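Local coordinates for histidine-rich glycoprotein (Oryctolagus cuniculus, PDB 4CCV) that serves as a plasma adapter that binds heparin, heme, plasminogen, thrombospondin and divalent metal ions and is implicated in regulating coagulation, fibrinolysis and angiogenesis, at residues F14-A18 with Y54-F58. Residues are numbered along the deposited sequence; the frame is centred on the assembly and turned at random.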
loop_
_atom_site.group_PDB
_atom_site.type_symbol
_atom_site.label_atom_id
_atom_site.label_comp_id
_atom_site.label_asym_id
_atom_site.label_seq_id
_atom_site.Cartn_x
_atom_site.Cartn_y
_atom_site.Cartn_z
ATOM N N PHE A 14 7.949 -4.800 -6.359
ATOM C CA PHE A 14 7.050 -4.810 -5.209
ATOM C C PHE A 14 5.629 -4.515 -5.643
ATOM O O PHE A 14 4.729 -4.524 -4.822
ATOM C CB PHE A 14 7.566 -3.853 -4.147
ATOM C CG PHE A 14 8.805 -4.368 -3.489
ATOM C CD1 PHE A 14 8.717 -5.229 -2.408
ATOM C CD2 PHE A 14 10.040 -4.090 -4.021
ATOM C CE1 PHE A 14 9.874 -5.732 -1.814
ATOM C CE2 PHE A 14 11.196 -4.628 -3.475
ATOM C CZ PHE A 14 11.115 -5.454 -2.370
ATOM N N ARG A 15 5.416 -4.314 -6.941
ATOM C CA ARG A 15 4.093 -3.959 -7.403
ATOM C C ARG A 15 3.080 -5.053 -7.168
ATOM O O ARG A 15 1.982 -4.798 -6.701
ATOM C CB ARG A 15 4.049 -3.540 -8.891
ATOM C CG ARG A 15 2.706 -2.863 -9.136
ATOM C CD ARG A 15 2.560 -2.246 -10.528
ATOM N NE ARG A 15 1.236 -1.625 -10.563
ATOM C CZ ARG A 15 0.992 -0.331 -10.390
ATOM N NH1 ARG A 15 1.985 0.547 -10.236
ATOM N NH2 ARG A 15 -0.267 0.083 -10.415
ATOM N N LYS A 16 3.471 -6.287 -7.429
ATOM C CA LYS A 16 2.577 -7.404 -7.228
ATOM C C LYS A 16 2.236 -7.587 -5.737
ATOM O O LYS A 16 1.110 -8.011 -5.369
ATOM C CB LYS A 16 3.256 -8.640 -7.821
ATOM C CG LYS A 16 2.650 -9.966 -7.445
ATOM C CD LYS A 16 3.567 -11.159 -7.824
ATOM C CE LYS A 16 4.892 -11.191 -7.004
ATOM N NZ LYS A 16 4.769 -11.239 -5.497
ATOM N N SER A 17 3.226 -7.302 -4.895
ATOM C CA SER A 17 3.042 -7.387 -3.462
ATOM C C SER A 17 1.969 -6.347 -3.029
ATOM O O SER A 17 1.139 -6.608 -2.123
ATOM C CB SER A 17 4.381 -7.196 -2.740
ATOM O OG SER A 17 5.329 -8.276 -2.970
ATOM N N ALA A 18 2.050 -5.156 -3.605
ATOM C CA ALA A 18 1.062 -4.088 -3.299
ATOM C C ALA A 18 -0.302 -4.497 -3.775
ATOM O O ALA A 18 -1.258 -4.329 -3.055
ATOM C CB ALA A 18 1.450 -2.719 -3.936
ATOM N N TYR A 54 9.737 -5.867 4.754
ATOM C CA TYR A 54 9.677 -4.828 3.701
ATOM C C TYR A 54 8.422 -4.052 3.911
ATOM O O TYR A 54 7.369 -4.647 4.076
ATOM C CB TYR A 54 9.635 -5.417 2.272
ATOM C CG TYR A 54 10.897 -6.112 1.871
ATOM C CD1 TYR A 54 11.109 -7.426 2.242
ATOM C CD2 TYR A 54 11.896 -5.455 1.168
ATOM C CE1 TYR A 54 12.279 -8.089 1.905
ATOM C CE2 TYR A 54 13.085 -6.094 0.834
ATOM C CZ TYR A 54 13.257 -7.431 1.188
ATOM O OH TYR A 54 14.403 -8.117 0.911
ATOM N N TYR A 55 8.544 -2.731 3.917
ATOM C CA TYR A 55 7.424 -1.821 4.116
ATOM C C TYR A 55 7.196 -1.171 2.776
ATOM O O TYR A 55 8.056 -0.430 2.253
ATOM C CB TYR A 55 7.692 -0.802 5.241
ATOM C CG TYR A 55 7.892 -1.519 6.581
ATOM C CD1 TYR A 55 6.810 -1.848 7.395
ATOM C CD2 TYR A 55 9.153 -1.869 7.027
ATOM C CE1 TYR A 55 7.006 -2.503 8.621
ATOM C CE2 TYR A 55 9.346 -2.544 8.239
ATOM C CZ TYR A 55 8.271 -2.831 9.044
ATOM O OH TYR A 55 8.451 -3.544 10.243
ATOM N N VAL A 56 6.108 -1.590 2.141
ATOM C CA VAL A 56 5.817 -1.183 0.782
ATOM C C VAL A 56 4.777 -0.098 0.901
ATOM O O VAL A 56 3.667 -0.415 1.302
ATOM C CB VAL A 56 5.243 -2.330 -0.038
ATOM C CG1 VAL A 56 4.927 -1.867 -1.460
ATOM C CG2 VAL A 56 6.246 -3.469 -0.098
ATOM N N ASP A 57 5.131 1.145 0.534
ATOM C CA ASP A 57 4.256 2.331 0.653
ATOM C C ASP A 57 3.737 2.591 -0.744
ATOM O O ASP A 57 4.528 2.714 -1.667
ATOM C CB ASP A 57 4.999 3.595 1.122
ATOM C CG ASP A 57 5.561 3.476 2.545
ATOM O OD1 ASP A 57 4.987 2.675 3.266
ATOM O OD2 ASP A 57 6.562 4.124 2.930
ATOM N N PHE A 58 2.425 2.617 -0.881
ATOM C CA PHE A 58 1.782 2.694 -2.191
ATOM C C PHE A 58 0.555 3.582 -2.197
ATOM O O PHE A 58 -0.085 3.766 -1.147
ATOM C CB PHE A 58 1.532 1.291 -2.820
ATOM C CG PHE A 58 0.599 0.408 -2.087
ATOM C CD1 PHE A 58 1.053 -0.402 -1.056
ATOM C CD2 PHE A 58 -0.726 0.320 -2.449
ATOM C CE1 PHE A 58 0.198 -1.281 -0.426
ATOM C CE2 PHE A 58 -1.598 -0.528 -1.798
ATOM C CZ PHE A 58 -1.113 -1.370 -0.805
#
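Phe14 turns its CB toward the strand and sends a large, flat ring across to it. Phe14 CE1 comes 3.6 Å from CD2 of Tyr54, the two rings meeting obliquely with planes at 38°, while Phe14 CD1 packs 3.8 Å from CG2 of Val56, a beta-branched residue well suited to a strand. The Phe14 side chain also touches Val43 and Leu90. This is the cystatin fold of the second cystatin domain: helix 15-27 packs across an antiparallel sheet in which 51-62 is the middle strand. Arg15 points away from the strand and Lys16 lies out of its reach, fitting places for long charged side chains; Arg15 hydrogen-bonds to the backbone O of Asp38, and Lys16 forms a salt bridge with Glu91. One turn after Phe14, Ala18 N donates a 3.0 Å hydrogen bond to Phe14 O, and Ala18 again faces the sheet. Its small methyl lets the helix approach closely, with CA atoms of Ala18 and Val56 6.9 Å apart, and Ala18 CB sits over the face of the Phe58 ring, a CH-pi contact 3.8 Å from the centroid.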